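Local coordinates for malonyl CoA:acyl carrier protein malonyltransferase (Streptomyces coelicolor, PDB 1NM2) that probably transfers the malonyl group from malonyl-CoA to holo-acyl carrier protein, supplying the extender unit for fatty acid biosynthesis, at residues Q10-P15 with P62-A67; V148-L153 with L158-V163; E263-L268 with R288-V293. All blocks are in the same frame, centred on the assembly; numbering follows the deposited sequence.

Contact 1 (Q10-P15 with P62-A67)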
loop_
_atom_site.group_PDB
_atom_site.type_symbol
_atom_site.label_atom_id
_atom_site.label_comp_id
_atom_site.label_asym_id
_atom_site.label_seq_id
_atom_site.Cartn_x
_atom_site.Cartn_y
_atom_site.Cartn_z
ATOM N N GLN A 10 -2.854 3.151 2.329
ATOM C CA GLN A 10 -3.706 4.118 3.021
ATOM C C GLN A 10 -4.004 3.733 4.458
ATOM O O GLN A 10 -4.248 2.562 4.768
ATOM C CB GLN A 10 -5.030 4.318 2.276
ATOM C CG GLN A 10 -4.920 5.197 1.042
ATOM C CD GLN A 10 -6.268 5.706 0.571
ATOM O OE1 GLN A 10 -6.994 6.363 1.318
ATOM N NE2 GLN A 10 -6.608 5.409 -0.672
ATOM N N GLY A 11 -4.006 4.737 5.329
ATOM C CA GLY A 11 -4.257 4.497 6.737
ATOM C C GLY A 11 -2.975 4.649 7.530
ATOM O O GLY A 11 -3.002 4.979 8.713
ATOM N N ALA A 12 -1.846 4.412 6.869
ATOM C CA ALA A 12 -0.542 4.513 7.512
ATOM C C ALA A 12 -0.117 5.954 7.791
ATOM O O ALA A 12 0.604 6.220 8.753
ATOM C CB ALA A 12 0.517 3.817 6.653
ATOM N N GLN A 13 -0.567 6.882 6.952
ATOM C CA GLN A 13 -0.201 8.282 7.114
ATOM C C GLN A 13 -0.886 8.963 8.300
ATOM O O GLN A 13 -2.036 8.666 8.622
ATOM C CB GLN A 13 -0.520 9.063 5.833
ATOM C CG GLN A 13 -1.968 9.510 5.704
ATOM C CD GLN A 13 -2.924 8.411 5.263
ATOM O OE1 GLN A 13 -2.569 7.231 5.201
ATOM N NE2 GLN A 13 -4.155 8.804 4.959
ATOM N N THR A 14 -0.163 9.872 8.945
ATOM C CA THR A 14 -0.693 10.632 10.077
ATOM C C THR A 14 -0.214 12.074 9.943
ATOM O O THR A 14 0.792 12.338 9.284
ATOM C CB THR A 14 -0.210 10.074 11.434
ATOM O OG1 THR A 14 1.223 10.025 11.454
ATOM C CG2 THR A 14 -0.786 8.690 11.675
ATOM N N PRO A 15 -0.922 13.027 10.568
ATOM C CA PRO A 15 -0.539 14.439 10.492
ATOM C C PRO A 15 0.917 14.708 10.873
ATOM O O PRO A 15 1.384 14.251 11.915
ATOM C CB PRO A 15 -1.516 15.110 11.455
ATOM C CG PRO A 15 -2.731 14.248 11.355
ATOM C CD PRO A 15 -2.128 12.861 11.400
ATOM N N PRO A 62 -0.649 9.846 -3.298
ATOM C CA PRO A 62 0.656 10.379 -3.718
ATOM C C PRO A 62 1.580 10.713 -2.539
ATOM O O PRO A 62 2.797 10.582 -2.641
ATOM C CB PRO A 62 0.289 11.616 -4.541
ATOM C CG PRO A 62 -1.054 12.023 -3.993
ATOM C CD PRO A 62 -1.746 10.679 -3.816
ATOM N N LEU A 63 1.004 11.154 -1.427
ATOM C CA LEU A 63 1.795 11.480 -0.246
ATOM C C LEU A 63 2.523 10.239 0.272
ATOM O O LEU A 63 3.700 10.299 0.621
ATOM C CB LEU A 63 0.897 12.050 0.856
ATOM C CG LEU A 63 1.559 12.379 2.199
ATOM C CD1 LEU A 63 2.705 13.372 2.005
ATOM C CD2 LEU A 63 0.504 12.978 3.135
ATOM N N LEU A 64 1.814 9.115 0.329
ATOM C CA LEU A 64 2.402 7.866 0.802
ATOM C C LEU A 64 3.538 7.403 -0.102
ATOM O O LEU A 64 4.573 6.943 0.382
ATOM C CB LEU A 64 1.330 6.767 0.882
ATOM C CG LEU A 64 0.390 6.855 2.088
ATOM C CD1 LEU A 64 -0.818 5.957 1.892
ATOM C CD2 LEU A 64 1.164 6.465 3.339
ATOM N N VAL A 65 3.351 7.529 -1.412
ATOM C CA VAL A 65 4.373 7.104 -2.367
ATOM C C VAL A 65 5.632 7.968 -2.251
ATOM O O VAL A 65 6.753 7.451 -2.252
ATOM C CB VAL A 65 3.835 7.146 -3.821
ATOM C CG1 VAL A 65 4.940 6.774 -4.800
ATOM C CG2 VAL A 65 2.661 6.157 -3.979
ATOM N N ALA A 66 5.447 9.279 -2.140
ATOM C CA ALA A 66 6.579 10.188 -2.007
ATOM C C ALA A 66 7.345 9.885 -0.727
ATOM O O ALA A 66 8.574 9.949 -0.702
ATOM C CB ALA A 66 6.099 11.635 -1.998
ATOM N N ALA A 67 6.619 9.562 0.339
ATOM C CA ALA A 67 7.253 9.244 1.618
ATOM C C ALA A 67 8.102 7.978 1.502
ATOM O O ALA A 67 9.220 7.922 2.015
ATOM C CB ALA A 67 6.188 9.060 2.703
#
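Leu64 on helix 57-75 meets the loop 10-15, which follows strand 3-7 of the alpha/beta hydrolase-like core; the contact is a single leucine set into the bend of that loop. Along the helix, Pro62 touches Val120 of helix 113-132. Leu64 then brings both branches to the loop: CD1 lies 3.5 Å from the backbone N of Gln10 and 4.0 Å from Gln13 OE1, while CD2 reaches CB of Gln13 at 4.0 Å and CB of Ala12 at 4.3 Å. The side chain of Gln10 lies beside a bound acetate that mimics the malonyl group in the active site. Val65 and Ala66 touch Leu117 of helix 113-132, and Ala67 packs on Phe17. The Gln13 chain, bent at chi2 (-78°), crosses Leu64 at about a right angle and folds its amide back over the loop, where NE2 is bonded to Ile54 O. With an alanine in place of Gln13, the loop would probably lose both its internal brace and its tie to Ile54. That brace is the hydrogen bond from Gly11 N to Gln13 OE1, 2.9 Å long, with the donor tilted 17° from the carbonyl plane.

Contact 2 (V148-L153 with L158-V163)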
loop_
_atom_site.group_PDB
_atom_site.type_symbol
_atom_site.label_atom_id
_atom_site.label_comp_id
_atom_site.label_asym_id
_atom_site.label_seq_id
_atom_site.Cartn_x
_atom_site.Cartn_y
_atom_site.Cartn_z
ATOM N N VAL A 148 -14.648 -18.818 7.143
ATOM C CA VAL A 148 -16.061 -18.724 7.506
ATOM C C VAL A 148 -16.513 -17.272 7.320
ATOM O O VAL A 148 -17.620 -17.005 6.850
ATOM C CB VAL A 148 -16.291 -19.137 8.980
ATOM C CG1 VAL A 148 -17.730 -18.847 9.392
ATOM C CG2 VAL A 148 -15.971 -20.621 9.159
ATOM N N SER A 149 -15.644 -16.338 7.687
ATOM C CA SER A 149 -15.957 -14.919 7.553
ATOM C C SER A 149 -16.128 -14.528 6.097
ATOM O O SER A 149 -17.045 -13.787 5.755
ATOM C CB SER A 149 -14.857 -14.067 8.187
ATOM O OG SER A 149 -15.026 -13.999 9.586
ATOM N N VAL A 150 -15.239 -15.019 5.244
ATOM C CA VAL A 150 -15.314 -14.723 3.820
ATOM C C VAL A 150 -16.614 -15.288 3.249
ATOM O O VAL A 150 -17.342 -14.597 2.535
ATOM C CB VAL A 150 -14.110 -15.330 3.067
ATOM C CG1 VAL A 150 -14.338 -15.266 1.557
ATOM C CG2 VAL A 150 -12.845 -14.566 3.442
ATOM N N ALA A 151 -16.908 -16.544 3.576
ATOM C CA ALA A 151 -18.130 -17.185 3.093
ATOM C C ALA A 151 -19.359 -16.362 3.465
ATOM O O ALA A 151 -20.229 -16.118 2.636
ATOM C CB ALA A 151 -18.246 -18.595 3.678
ATOM N N HIS A 152 -19.419 -15.926 4.722
ATOM C CA HIS A 152 -20.544 -15.143 5.216
ATOM C C HIS A 152 -20.677 -13.782 4.537
ATOM O O HIS A 152 -21.737 -13.457 3.997
ATOM C CB HIS A 152 -20.420 -14.943 6.731
ATOM C CG HIS A 152 -21.597 -14.252 7.348
ATOM N ND1 HIS A 152 -22.741 -14.924 7.726
ATOM C CD2 HIS A 152 -21.819 -12.946 7.629
ATOM C CE1 HIS A 152 -23.615 -14.062 8.215
ATOM N NE2 HIS A 152 -23.080 -12.855 8.168
ATOM N N LEU A 153 -19.616 -12.978 4.565
ATOM C CA LEU A 153 -19.680 -11.657 3.948
ATOM C C LEU A 153 -20.011 -11.745 2.458
ATOM O O LEU A 153 -20.786 -10.937 1.950
ATOM C CB LEU A 153 -18.368 -10.893 4.162
ATOM C CG LEU A 153 -17.097 -11.397 3.480
ATOM C CD1 LEU A 153 -16.991 -10.789 2.091
ATOM C CD2 LEU A 153 -15.884 -11.006 4.326
ATOM N N LEU A 158 -20.936 -8.922 -0.119
ATOM C CA LEU A 158 -19.694 -8.172 0.025
ATOM C C LEU A 158 -18.540 -8.945 -0.607
ATOM O O LEU A 158 -18.678 -10.116 -0.946
ATOM C CB LEU A 158 -19.373 -7.942 1.506
ATOM C CG LEU A 158 -20.317 -7.162 2.428
ATOM C CD1 LEU A 158 -20.575 -5.792 1.849
ATOM C CD2 LEU A 158 -21.611 -7.924 2.632
ATOM N N THR A 159 -17.397 -8.288 -0.754
ATOM C CA THR A 159 -16.228 -8.947 -1.311
ATOM C C THR A 159 -15.087 -8.799 -0.307
ATOM O O THR A 159 -15.010 -7.805 0.417
ATOM C CB THR A 159 -15.789 -8.309 -2.641
ATOM O OG1 THR A 159 -15.171 -7.048 -2.375
ATOM C CG2 THR A 159 -16.978 -8.088 -3.546
ATOM N N PRO A 160 -14.205 -9.802 -0.223
ATOM C CA PRO A 160 -13.088 -9.708 0.719
ATOM C C PRO A 160 -11.994 -8.853 0.079
ATOM O O PRO A 160 -11.017 -9.377 -0.463
ATOM C CB PRO A 160 -12.675 -11.165 0.898
ATOM C CG PRO A 160 -12.914 -11.731 -0.472
ATOM C CD PRO A 160 -14.256 -11.133 -0.854
ATOM N N ALA A 161 -12.184 -7.539 0.139
ATOM C CA ALA A 161 -11.263 -6.562 -0.445
ATOM C C ALA A 161 -9.825 -6.648 0.060
ATOM O O ALA A 161 -8.878 -6.390 -0.686
ATOM C CB ALA A 161 -11.809 -5.155 -0.223
ATOM N N ASN A 162 -9.663 -6.996 1.331
ATOM C CA ASN A 162 -8.343 -7.127 1.930
ATOM C C ASN A 162 -8.222 -8.461 2.651
ATOM O O ASN A 162 -9.040 -8.777 3.515
ATOM C CB ASN A 162 -8.087 -6.041 2.985
ATOM C CG ASN A 162 -7.517 -4.751 2.416
ATOM O OD1 ASN A 162 -6.970 -3.948 3.164
ATOM N ND2 ASN A 162 -7.657 -4.532 1.117
ATOM N N VAL A 163 -7.213 -9.243 2.284
ATOM C CA VAL A 163 -6.919 -10.506 2.963
ATOM C C VAL A 163 -5.473 -10.232 3.359
ATOM O O VAL A 163 -4.542 -10.481 2.592
ATOM C CB VAL A 163 -7.008 -11.716 2.022
ATOM C CG1 VAL A 163 -6.726 -13.001 2.803
ATOM C CG2 VAL A 163 -8.404 -11.788 1.411
#
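Leu153 on helix 146-155 pushes its CD1 methyl across the start of strand 159-165, touching CB of Leu158 at 3.8 Å and CD of Pro160 at 4.0 Å. Its CG sits between the backbone N and the carbonyl carbon (chi1 67°), which, with chi2 at 88°, brings CD1 over the chain of the incoming strand, 3.5 Å from Leu158 O. One helical turn earlier, Val150 extends the apolar patch with CG2 against CB of Pro160, a looser meeting at 4.3 Å. Leu153 and Val150 also both touch Ile169 of strand 168-172, so the helix lies over the mixed sheet. This is the first helix-to-strand return of a ferredoxin-like beta-alpha-beta-beta-alpha-beta subdomain, and the axes of helix 148-153 and strand 159-163 run at 125° to each other, 8.1 Å apart at their closest.

Further out the chain turns polar. Leu158 N donates to Leu153 O at 2.9 Å, and the same oxygen has CD2 of Leu158 alongside at 3.2 Å. Beyond, Pro160 centres an inverse gamma turn, and Ala161 and Asn162 form a classic beta bulge opposite Val170. The chemistry is thus mainly apolar with one directional bond: the leucine and proline carbons close the helix onto the strand, and the Leu158 amide gives a carbonyl near the C-terminal end of the helix a partner from the start of the strand.

Contact 3 (E263-L268 with R288-V293)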
loop_
_atom_site.group_PDB
_atom_site.type_symbol
_atom_site.label_atom_id
_atom_site.label_comp_id
_atom_site.label_asym_id
_atom_site.label_seq_id
_atom_site.Cartn_x
_atom_site.Cartn_y
_atom_site.Cartn_z
ATOM N N GLU A 263 3.316 -15.249 2.213
ATOM C CA GLU A 263 3.592 -16.667 1.986
ATOM C C GLU A 263 4.760 -16.771 1.002
ATOM O O GLU A 263 5.635 -17.624 1.136
ATOM C CB GLU A 263 2.370 -17.375 1.389
ATOM C CG GLU A 263 1.219 -17.588 2.357
ATOM C CD GLU A 263 1.609 -18.467 3.532
ATOM O OE1 GLU A 263 2.234 -19.526 3.297
ATOM O OE2 GLU A 263 1.290 -18.100 4.685
ATOM N N THR A 264 4.763 -15.892 0.006
ATOM C CA THR A 264 5.824 -15.875 -0.991
ATOM C C THR A 264 7.150 -15.437 -0.360
ATOM O O THR A 264 8.212 -15.964 -0.707
ATOM C CB THR A 264 5.439 -14.950 -2.163
ATOM O OG1 THR A 264 4.418 -15.591 -2.936
ATOM C CG2 THR A 264 6.636 -14.652 -3.055
ATOM N N PHE A 265 7.096 -14.488 0.570
ATOM C CA PHE A 265 8.321 -14.035 1.240
ATOM C C PHE A 265 8.935 -15.268 1.932
ATOM O O PHE A 265 10.152 -15.451 1.943
ATOM C CB PHE A 265 8.012 -12.954 2.296
ATOM C CG PHE A 265 7.426 -11.675 1.738
ATOM C CD1 PHE A 265 6.775 -10.779 2.586
ATOM C CD2 PHE A 265 7.506 -11.367 0.381
ATOM C CE1 PHE A 265 6.208 -9.600 2.091
ATOM C CE2 PHE A 265 6.940 -10.190 -0.121
ATOM C CZ PHE A 265 6.289 -9.306 0.741
ATOM N N LYS A 266 8.075 -16.108 2.506
ATOM C CA LYS A 266 8.523 -17.324 3.179
ATOM C C LYS A 266 9.197 -18.242 2.170
ATOM O O LYS A 266 10.299 -18.745 2.403
ATOM C CB LYS A 266 7.341 -18.071 3.796
ATOM C CG LYS A 266 6.548 -17.305 4.846
ATOM C CD LYS A 266 5.474 -18.214 5.428
ATOM C CE LYS A 266 4.463 -17.456 6.264
ATOM N NZ LYS A 266 3.321 -18.339 6.643
ATOM N N GLU A 267 8.518 -18.468 1.049
ATOM C CA GLU A 267 9.043 -19.322 -0.006
ATOM C C GLU A 267 10.394 -18.804 -0.492
ATOM O O GLU A 267 11.222 -19.574 -0.972
ATOM C CB GLU A 267 8.052 -19.388 -1.176
ATOM C CG GLU A 267 6.718 -20.040 -0.824
ATOM C CD GLU A 267 5.754 -20.108 -2.003
ATOM O OE1 GLU A 267 5.320 -19.039 -2.490
ATOM O OE2 GLU A 267 5.428 -21.233 -2.443
ATOM N N LEU A 268 10.614 -17.498 -0.363
ATOM C CA LEU A 268 11.872 -16.891 -0.790
ATOM C C LEU A 268 12.917 -16.948 0.326
ATOM O O LEU A 268 14.058 -16.530 0.136
ATOM C CB LEU A 268 11.652 -15.429 -1.206
ATOM C CG LEU A 268 10.799 -15.086 -2.436
ATOM C CD1 LEU A 268 10.655 -13.573 -2.539
ATOM C CD2 LEU A 268 11.442 -15.637 -3.703
ATOM N N ARG A 288 3.424 -11.060 13.271
ATOM C CA ARG A 288 2.428 -12.081 13.555
ATOM C C ARG A 288 2.506 -13.266 12.603
ATOM O O ARG A 288 2.555 -14.415 13.038
ATOM C CB ARG A 288 1.023 -11.479 13.494
ATOM C CG ARG A 288 0.719 -10.524 14.629
ATOM C CD ARG A 288 -0.739 -10.108 14.623
ATOM N NE ARG A 288 -1.131 -9.524 15.902
ATOM C CZ ARG A 288 -1.066 -10.166 17.064
ATOM N NH1 ARG A 288 -0.624 -11.418 17.109
ATOM N NH2 ARG A 288 -1.440 -9.559 18.185
ATOM N N ALA A 289 2.533 -12.985 11.304
ATOM C CA ALA A 289 2.569 -14.035 10.295
ATOM C C ALA A 289 3.956 -14.564 9.926
ATOM O O ALA A 289 4.073 -15.650 9.361
ATOM C CB ALA A 289 1.850 -13.551 9.032
ATOM N N LEU A 290 5.005 -13.813 10.233
ATOM C CA LEU A 290 6.352 -14.250 9.884
ATOM C C LEU A 290 7.285 -14.357 11.088
ATOM O O LEU A 290 8.255 -13.605 11.207
ATOM C CB LEU A 290 6.946 -13.297 8.841
ATOM C CG LEU A 290 6.095 -13.166 7.574
ATOM C CD1 LEU A 290 6.635 -12.058 6.685
ATOM C CD2 LEU A 290 6.078 -14.498 6.840
ATOM N N PRO A 291 7.007 -15.310 11.994
ATOM C CA PRO A 291 7.846 -15.488 13.182
ATOM C C PRO A 291 9.279 -15.863 12.808
ATOM O O PRO A 291 9.502 -16.640 11.880
ATOM C CB PRO A 291 7.126 -16.598 13.944
ATOM C CG PRO A 291 6.514 -17.413 12.844
ATOM C CD PRO A 291 5.964 -16.350 11.923
ATOM N N GLY A 292 10.247 -15.300 13.527
ATOM C CA GLY A 292 11.638 -15.595 13.242
ATOM C C GLY A 292 12.263 -14.634 12.248
ATOM O O GLY A 292 13.466 -14.702 11.983
ATOM N N VAL A 293 11.451 -13.738 11.693
ATOM C CA VAL A 293 11.938 -12.757 10.727
ATOM C C VAL A 293 12.164 -11.402 11.399
ATOM O O VAL A 293 11.285 -10.905 12.104
ATOM C CB VAL A 293 10.928 -12.575 9.574
ATOM C CG1 VAL A 293 11.431 -11.524 8.600
ATOM C CG2 VAL A 293 10.716 -13.905 8.860
#
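Lys266 lays its aliphatic chain across the end of Leu290, the two side chains meeting at a slant. The chain is extended beyond CG, and it passes CD2 of Leu290 with three carbons in turn: CG at 3.5 Å, CD at 4.0 Å and CE at 3.4 Å. The first and last of these are closer than usual van der Waals contact, so the methyl is pressed tightly against the lysine. CE also comes to 3.6 Å from Ala289 O, at the C-terminal end of helix 281-289.

The other methyl of Leu290 faces a different partner. CD1 sits at the edge of the Phe265 ring, near its plane, 4.3 Å from CD1 of the phenylalanine, so the ring offers its rim to the leucine. With CG anti to the carbonyl carbon and beside the backbone N (chi1 -57°), Leu290 puts one methyl on Phe265 and the other on Lys266.

The straight lysine chain runs back along its own helix, and Glu263 bends to meet it: Lys266 NZ makes a salt bridge of 2.8 Å with Glu263 OE2, approaching from above the carboxylate plane, 40° out of it. That bond, one turn back, probably helps hold the methylenes stretched out over the leucine. Leu290 itself has left the helical conformation and opens a type II beta turn, closed by Val293 N on Leu290 O at 3.2 Å, with Gly292 at the third position, where the positive phi suits it.

Inward, the contact rests on the parallel sheet. Phe265 and Leu290 both touch Ile273 of strand 272-275, and Phe265 reaches on to Val4 and Val6 of strand 3-7 and Ala95 of strand 93-96. Helix 281-289 is the crossover of the beta-alpha-beta unit joining strands 272-275 and 294-297, and helix 258-267 packs beside its end.

The three contacts follow one another along the chain, each closing before the next opens, and none touches another. Their centres lie 23 to 26 Å apart, with contact 1 across the chain's centre from both others. Contacts 1 and 3 belong to the alpha/beta hydrolase-like core: the loop of contact 1 leaves strand 3-7 of the parallel sheet, and contact 3 packs on that sheet. Contact 2 lies in the ferredoxin-like subdomain, inserted between the two in sequence. Its strand 159-165 pairs with 256-257, which leads straight into helix 258-267 of contact 3, one of the places where the subdomain meets the core. The acetate-marked active site lies beside contact 1.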